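PDB 5NNL: inactive dihydroorotase-like domain from Chaetomium thermophilum, which belongs to the dihydroorotase-like family as an inactive member, probably keeping the alpha/beta-barrel fold of that family. Local coordinates for residues 23-28 with 66-71; 71-76 with 332-337. All blocks are in the same frame, centred on the assembly; numbering follows the deposited sequence. Where two conformers were deposited one is given.

Overall arrangement
Interactions 1 and 2 follow one another along the chain and share Tyr71, their centres about 11 Å apart on the same side of the chain's centre. Interaction 1 sets the start of helix 26-37 against the loop from helix 56-64 to strand 73-79, near the surface. Interaction 2 pairs the beginning of that strand with 332-337, the last modelled residues. Strand 73-79 lies beside strand 39-44 among the parallel strands of the domain, consistent with the barrel of this family. The two contacts meet directly: Val70 O lies 3.0 Å from Gly333 N, a probable hydrogen bond. The loop 66-71 thus lies between an early helix and the C-terminal tail, joining parts distant in sequence.

Interaction 1 (23-28 with 66-71); sequences DSEDLQ and SKRGVY
Gln28 and Val70 mark the closest backbone approach, their CA atoms 5.1 Å apart, where the first turn of helix 26-37 meets a type I beta turn, Ser66 to Gly69, and the residues after it. That turn, closed by Gly69 N on Ser66 O, lies in the loop leading from helix 56-64 to strand 73-79. Gln28 carries the polar link: CG stands anti to the backbone N, and from there the extended chain reaches toward the turn. Gln28 NE2 donates to Gly69 O at 2.9 Å, with an N-H...O angle of 168°, and the oxygen lies close to the plane of the Gln28 amide. The backbone angles of Gly69 (phi 101°, psi 134°) call for glycine, since a CB would be jammed against the carbonyl oxygen of Arg68. On one flank of the glutamine, Gln28 CG sits at the edge of the Tyr71 ring, 3.9 Å from Tyr71 CE2. On another, Arg68 CD approaches Gln28 NE2 to 3.6 Å. The Gln28 amide and Arg68 guanidinium planes are nearly perpendicular. The arginine, bent at chi2 and chi3, spreads its guanidinium against the residues before the helix, with Glu25 CA over the centre of one face. Ser24 OG accepts a weak capping bond from Asp26 N, and Ser24 N is itself bonded to Asn65 OD1. Leu27, which is buried, supplies the apolar contact, its CG near Val70 CG1 and its CD2 3.9 Å from Ser66 CB, while Ser66 OG bonds Gln63 O.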
loop_
_atom_site.group_PDB
_atom_site.type_symbol
_atom_site.label_atom_id
_atom_site.label_comp_id
_atom_site.label_asym_id
_atom_site.label_seq_id
_atom_site.Cartn_x
_atom_site.Cartn_y
_atom_site.Cartn_z
ATOM N N ASP A 23 -6.323 -19.209 11.262
ATOM C CA ASP A 23 -6.192 -18.726 12.638
ATOM C C ASP A 23 -4.898 -17.946 12.840
ATOM O O ASP A 23 -4.187 -18.132 13.829
ATOM C CB ASP A 23 -6.278 -19.884 13.628
ATOM C CG ASP A 23 -7.629 -20.547 13.614
ATOM O OD1 ASP A 23 -8.636 -19.813 13.526
ATOM O OD2 ASP A 23 -7.689 -21.792 13.671
ATOM N N SER A 24 -4.589 -17.061 11.901
ATOM C CA SER A 24 -3.378 -16.263 11.987
ATOM C C SER A 24 -3.681 -14.903 12.599
ATOM O O SER A 24 -4.652 -14.242 12.219
ATOM C CB SER A 24 -2.749 -16.081 10.610
ATOM O OG SER A 24 -1.485 -15.458 10.740
ATOM N N GLU A 25 -2.837 -14.490 13.543
ATOM C CA GLU A 25 -2.964 -13.182 14.169
ATOM C C GLU A 25 -2.410 -12.057 13.303
ATOM O O GLU A 25 -2.549 -10.888 13.676
ATOM C CB GLU A 25 -2.246 -13.187 15.522
ATOM C CG GLU A 25 -3.073 -12.648 16.687
ATOM C CD GLU A 25 -2.625 -13.210 18.027
ATOM O OE1 GLU A 25 -2.036 -14.312 18.045
ATOM O OE2 GLU A 25 -2.859 -12.550 19.062
ATOM N N ASP A 26 -1.797 -12.384 12.160
ATOM C CA ASP A 26 -1.094 -11.389 11.353
ATOM C C ASP A 26 -1.984 -10.204 10.995
ATOM O O ASP A 26 -1.602 -9.047 11.196
ATOM C CB ASP A 26 -0.546 -12.045 10.084
ATOM C CG ASP A 26 0.664 -12.926 10.349
ATOM O OD1 ASP A 26 1.008 -13.136 11.531
ATOM O OD2 ASP A 26 1.274 -13.402 9.366
ATOM N N LEU A 27 -3.168 -10.467 10.436
ATOM C CA LEU A 27 -4.032 -9.371 10.010
ATOM C C LEU A 27 -4.332 -8.430 11.171
ATOM O O LEU A 27 -4.177 -7.208 11.051
ATOM C CB LEU A 27 -5.327 -9.914 9.403
ATOM C CG LEU A 27 -6.346 -8.850 8.974
ATOM C CD1 LEU A 27 -5.724 -7.816 8.045
ATOM C CD2 LEU A 27 -7.542 -9.497 8.306
ATOM N N GLN A 28 -4.761 -8.982 12.311
ATOM C CA GLN A 28 -5.024 -8.153 13.485
ATOM C C GLN A 28 -3.819 -7.292 13.833
ATOM O O GLN A 28 -3.934 -6.071 13.986
ATOM C CB GLN A 28 -5.399 -9.023 14.687
ATOM C CG GLN A 28 -5.334 -8.266 16.024
ATOM C CD GLN A 28 -5.896 -9.056 17.188
ATOM O OE1 GLN A 28 -5.150 -9.520 18.051
ATOM N NE2 GLN A 28 -7.216 -9.197 17.227
ATOM N N SER A 66 -10.204 -11.879 10.335
ATOM C CA SER A 66 -10.629 -10.568 10.806
ATOM C C SER A 66 -11.660 -10.646 11.923
ATOM O O SER A 66 -11.934 -9.626 12.566
ATOM C CB SER A 66 -11.223 -9.756 9.653
ATOM O OG SER A 66 -12.548 -10.178 9.371
ATOM N N LYS A 67 -12.234 -11.825 12.172
ATOM C CA LYS A 67 -13.349 -11.931 13.105
ATOM C C LYS A 67 -12.902 -11.748 14.548
ATOM O O LYS A 67 -13.700 -11.320 15.389
ATOM C CB LYS A 67 -14.047 -13.279 12.921
ATOM C CG LYS A 67 -14.717 -13.431 11.565
ATOM C CD LYS A 67 -15.939 -12.517 11.425
ATOM C CE LYS A 67 -16.124 -11.999 10.003
ATOM N NZ LYS A 67 -17.459 -12.357 9.446
ATOM N N ARG A 68 -11.645 -12.065 14.859
ATOM C CA ARG A 68 -11.102 -11.802 16.190
ATOM C C ARG A 68 -10.953 -10.315 16.492
ATOM O O ARG A 68 -10.476 -9.978 17.583
ATOM C CB ARG A 68 -9.744 -12.492 16.369
ATOM C CG ARG A 68 -8.899 -12.589 15.107
ATOM C CD ARG A 68 -7.423 -12.298 15.349
ATOM N NE ARG A 68 -6.727 -13.311 16.138
ATOM C CZ ARG A 68 -6.494 -14.557 15.736
ATOM N NH1 ARG A 68 -6.924 -14.982 14.553
ATOM N NH2 ARG A 68 -5.835 -15.390 16.528
ATOM N N GLY A 69 -11.332 -9.425 15.573
ATOM C CA GLY A 69 -11.301 -7.998 15.835
ATOM C C GLY A 69 -10.104 -7.290 15.234
ATOM O O GLY A 69 -8.968 -7.759 15.358
ATOM N N VAL A 70 -10.346 -6.153 14.584
ATOM C CA VAL A 70 -9.285 -5.345 13.998
ATOM C C VAL A 70 -9.344 -3.947 14.600
ATOM O O VAL A 70 -10.364 -3.518 15.145
ATOM C CB VAL A 70 -9.375 -5.275 12.460
ATOM C CG1 VAL A 70 -8.899 -6.575 11.852
ATOM C CG2 VAL A 70 -10.794 -4.951 12.011
ATOM N N TYR A 71 -8.225 -3.236 14.488
ATOM C CA TYR A 71 -8.056 -1.943 15.135
ATOM C C TYR A 71 -8.023 -0.783 14.155
ATOM O O TYR A 71 -7.832 0.363 14.576
ATOM C CB TYR A 71 -6.785 -1.963 15.986
ATOM C CG TYR A 71 -6.899 -2.947 17.123
ATOM C CD1 TYR A 71 -7.602 -2.622 18.281
ATOM C CD2 TYR A 71 -6.339 -4.214 17.029
ATOM C CE1 TYR A 71 -7.722 -3.523 19.321
ATOM C CE2 TYR A 71 -6.453 -5.123 18.065
ATOM C CZ TYR A 71 -7.150 -4.772 19.208
ATOM O OH TYR A 71 -7.270 -5.666 20.248
#

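Interaction 2 (71-76 with 332-337); sequences YCDFNL and KGADMS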
loop_
_atom_site.group_PDB
_atom_site.type_symbol
_atom_site.label_atom_id
_atom_site.label_comp_id
_atom_site.label_asym_id
_atom_site.label_seq_id
_atom_site.Cartn_x
_atom_site.Cartn_y
_atom_site.Cartn_z
ATOM N N TYR A 71 -8.225 -3.236 14.488
ATOM C CA TYR A 71 -8.056 -1.943 15.135
ATOM C C TYR A 71 -8.023 -0.783 14.155
ATOM O O TYR A 71 -7.832 0.363 14.576
ATOM C CB TYR A 71 -6.785 -1.963 15.986
ATOM C CG TYR A 71 -6.899 -2.947 17.123
ATOM C CD1 TYR A 71 -7.602 -2.622 18.281
ATOM C CD2 TYR A 71 -6.339 -4.214 17.029
ATOM C CE1 TYR A 71 -7.722 -3.523 19.321
ATOM C CE2 TYR A 71 -6.453 -5.123 18.065
ATOM C CZ TYR A 71 -7.150 -4.772 19.208
ATOM O OH TYR A 71 -7.270 -5.666 20.248
ATOM N N CYS A 72 -8.196 -1.050 12.864
ATOM C CA CYS A 72 -8.494 -0.029 11.875
ATOM C C CYS A 72 -9.473 -0.642 10.882
ATOM O O CYS A 72 -9.719 -1.851 10.897
ATOM C CB CYS A 72 -7.219 0.482 11.184
ATOM S SG CYS A 72 -6.357 -0.736 10.165
ATOM N N ASP A 73 -10.056 0.197 10.031
ATOM C CA ASP A 73 -10.899 -0.313 8.961
ATOM C C ASP A 73 -10.031 -0.835 7.819
ATOM O O ASP A 73 -8.865 -0.457 7.668
ATOM C CB ASP A 73 -11.850 0.772 8.456
ATOM C CG ASP A 73 -12.845 1.211 9.513
ATOM O OD1 ASP A 73 -13.053 0.451 10.483
ATOM O OD2 ASP A 73 -13.418 2.312 9.374
ATOM N N PHE A 74 -10.605 -1.723 7.013
ATOM C CA PHE A 74 -9.811 -2.354 5.971
ATOM C C PHE A 74 -10.708 -2.845 4.847
ATOM O O PHE A 74 -11.918 -3.025 5.011
ATOM C CB PHE A 74 -8.973 -3.510 6.533
ATOM C CG PHE A 74 -9.769 -4.736 6.871
ATOM C CD1 PHE A 74 -10.397 -4.857 8.102
ATOM C CD2 PHE A 74 -9.879 -5.776 5.962
ATOM C CE1 PHE A 74 -11.127 -5.987 8.415
ATOM C CE2 PHE A 74 -10.605 -6.907 6.270
ATOM C CZ PHE A 74 -11.230 -7.014 7.496
ATOM N N ASN A 75 -10.082 -3.033 3.691
ATOM C CA ASN A 75 -10.681 -3.664 2.528
ATOM C C ASN A 75 -9.820 -4.855 2.144
ATOM O O ASN A 75 -8.589 -4.789 2.224
ATOM C CB ASN A 75 -10.764 -2.689 1.347
ATOM C CG ASN A 75 -12.182 -2.253 1.038
ATOM O OD1 ASN A 75 -13.111 -3.062 1.040
ATOM N ND2 ASN A 75 -12.354 -0.963 0.760
ATOM N N LEU A 76 -10.460 -5.948 1.750
ATOM C CA LEU A 76 -9.730 -7.046 1.143
ATOM C C LEU A 76 -9.630 -6.824 -0.363
ATOM O O LEU A 76 -10.259 -5.931 -0.936
ATOM C CB LEU A 76 -10.397 -8.389 1.447
ATOM C CG LEU A 76 -10.268 -8.911 2.881
ATOM C CD1 LEU A 76 -11.071 -10.192 3.056
ATOM C CD2 LEU A 76 -8.811 -9.153 3.251
ATOM N N LYS A 332 -12.621 -1.805 17.149
ATOM C CA LYS A 332 -13.842 -1.322 16.516
ATOM C C LYS A 332 -13.706 -1.190 15.002
ATOM O O LYS A 332 -14.568 -0.577 14.364
ATOM C CB LYS A 332 -14.258 0.021 17.130
ATOM C CG LYS A 332 -14.477 -0.033 18.641
ATOM C CD LYS A 332 -15.887 0.388 19.049
ATOM C CE LYS A 332 -16.108 1.888 18.900
ATOM N NZ LYS A 332 -17.266 2.381 19.701
ATOM N N GLY A 333 -12.655 -1.755 14.404
ATOM C CA GLY A 333 -12.501 -1.689 12.966
ATOM C C GLY A 333 -13.426 -2.650 12.242
ATOM O O GLY A 333 -13.902 -3.638 12.803
ATOM N N ALA A 334 -13.685 -2.353 10.966
ATOM C CA ALA A 334 -14.623 -3.143 10.178
ATOM C C ALA A 334 -14.110 -3.345 8.757
ATOM O O ALA A 334 -13.355 -2.527 8.223
ATOM C CB ALA A 334 -16.004 -2.479 10.122
ATOM N N ASP A 335 -14.532 -4.460 8.158
ATOM C CA ASP A 335 -14.382 -4.678 6.724
ATOM C C ASP A 335 -15.335 -3.750 5.979
ATOM O O ASP A 335 -16.551 -3.809 6.189
ATOM C CB ASP A 335 -14.686 -6.140 6.389
ATOM C CG ASP A 335 -14.316 -6.514 4.958
ATOM O OD1 ASP A 335 -13.710 -7.591 4.772
ATOM O OD2 ASP A 335 -14.622 -5.735 4.028
ATOM N N MET A 336 -14.796 -2.896 5.113
ATOM C CA MET A 336 -15.603 -1.901 4.418
ATOM C C MET A 336 -16.238 -2.434 3.137
ATOM O O MET A 336 -16.844 -1.656 2.391
ATOM C CB MET A 336 -14.761 -0.659 4.099
ATOM C CG MET A 336 -14.202 0.081 5.318
ATOM S SD MET A 336 -15.298 0.130 6.758
ATOM C CE MET A 336 -16.596 1.219 6.179
ATOM N N SER A 337 -16.126 -3.731 2.866
ATOM C CA SER A 337 -16.793 -4.328 1.712
ATOM C C SER A 337 -18.184 -4.833 2.089
ATOM O O SER A 337 -18.385 -6.026 2.321
ATOM C CB SER A 337 -15.957 -5.475 1.136
ATOM O OG SER A 337 -14.713 -5.000 0.641
HETATM O O HOH W 1 -13.064 -6.574 1.688
#
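Asp335 OD2 is gripped by two donors: Ser337 N, at 2.8 Å and nearly along the carboxylate C-O axis, and a water. The bond from Ser337 N makes an Asx turn, and the water also accepts from Leu76 N and so links the turn to 71-76. Ser337 OG is modelled as donating to Asn75 OD1, at a distance (2.5 Å) too short to be trusted in detail. Upstream, the backbones run roughly parallel, with end-to-end directions 22° apart, and form a single beta bridge between Phe74 and Asp335. Its evidence is a pair of bonds from one residue: Phe74 N donates to Ala334 O (3.1 Å), and Phe74 O receives Met336 N with an N-H...O angle of 167°. With CG between the backbone N and carbonyl carbon, the Phe74 ring receives Asp335 CA over one face, a CH-pi contact 4.1 Å from the centroid, offset toward the rim; Leu76 CG lies at its edge, in plane. Asp73 extends the pairing with its side chain, OD1 taking Ala334 N at 2.9 Å on the anti side and 30° out of the carboxylate plane, while OD2 bonds Gln277 NE2. Met336, bent at chi2 and chi3, brings SD to 3.8 Å from Asp73 CG. At Gly333 a CB would clash with Cys72 O, which instead faces its CA. The result is a C-terminal tail paired by one parallel beta bridge with strand 73-79, a parallel strand of what is consistent with the alpha/beta barrel of dihydroorotase-like proteins.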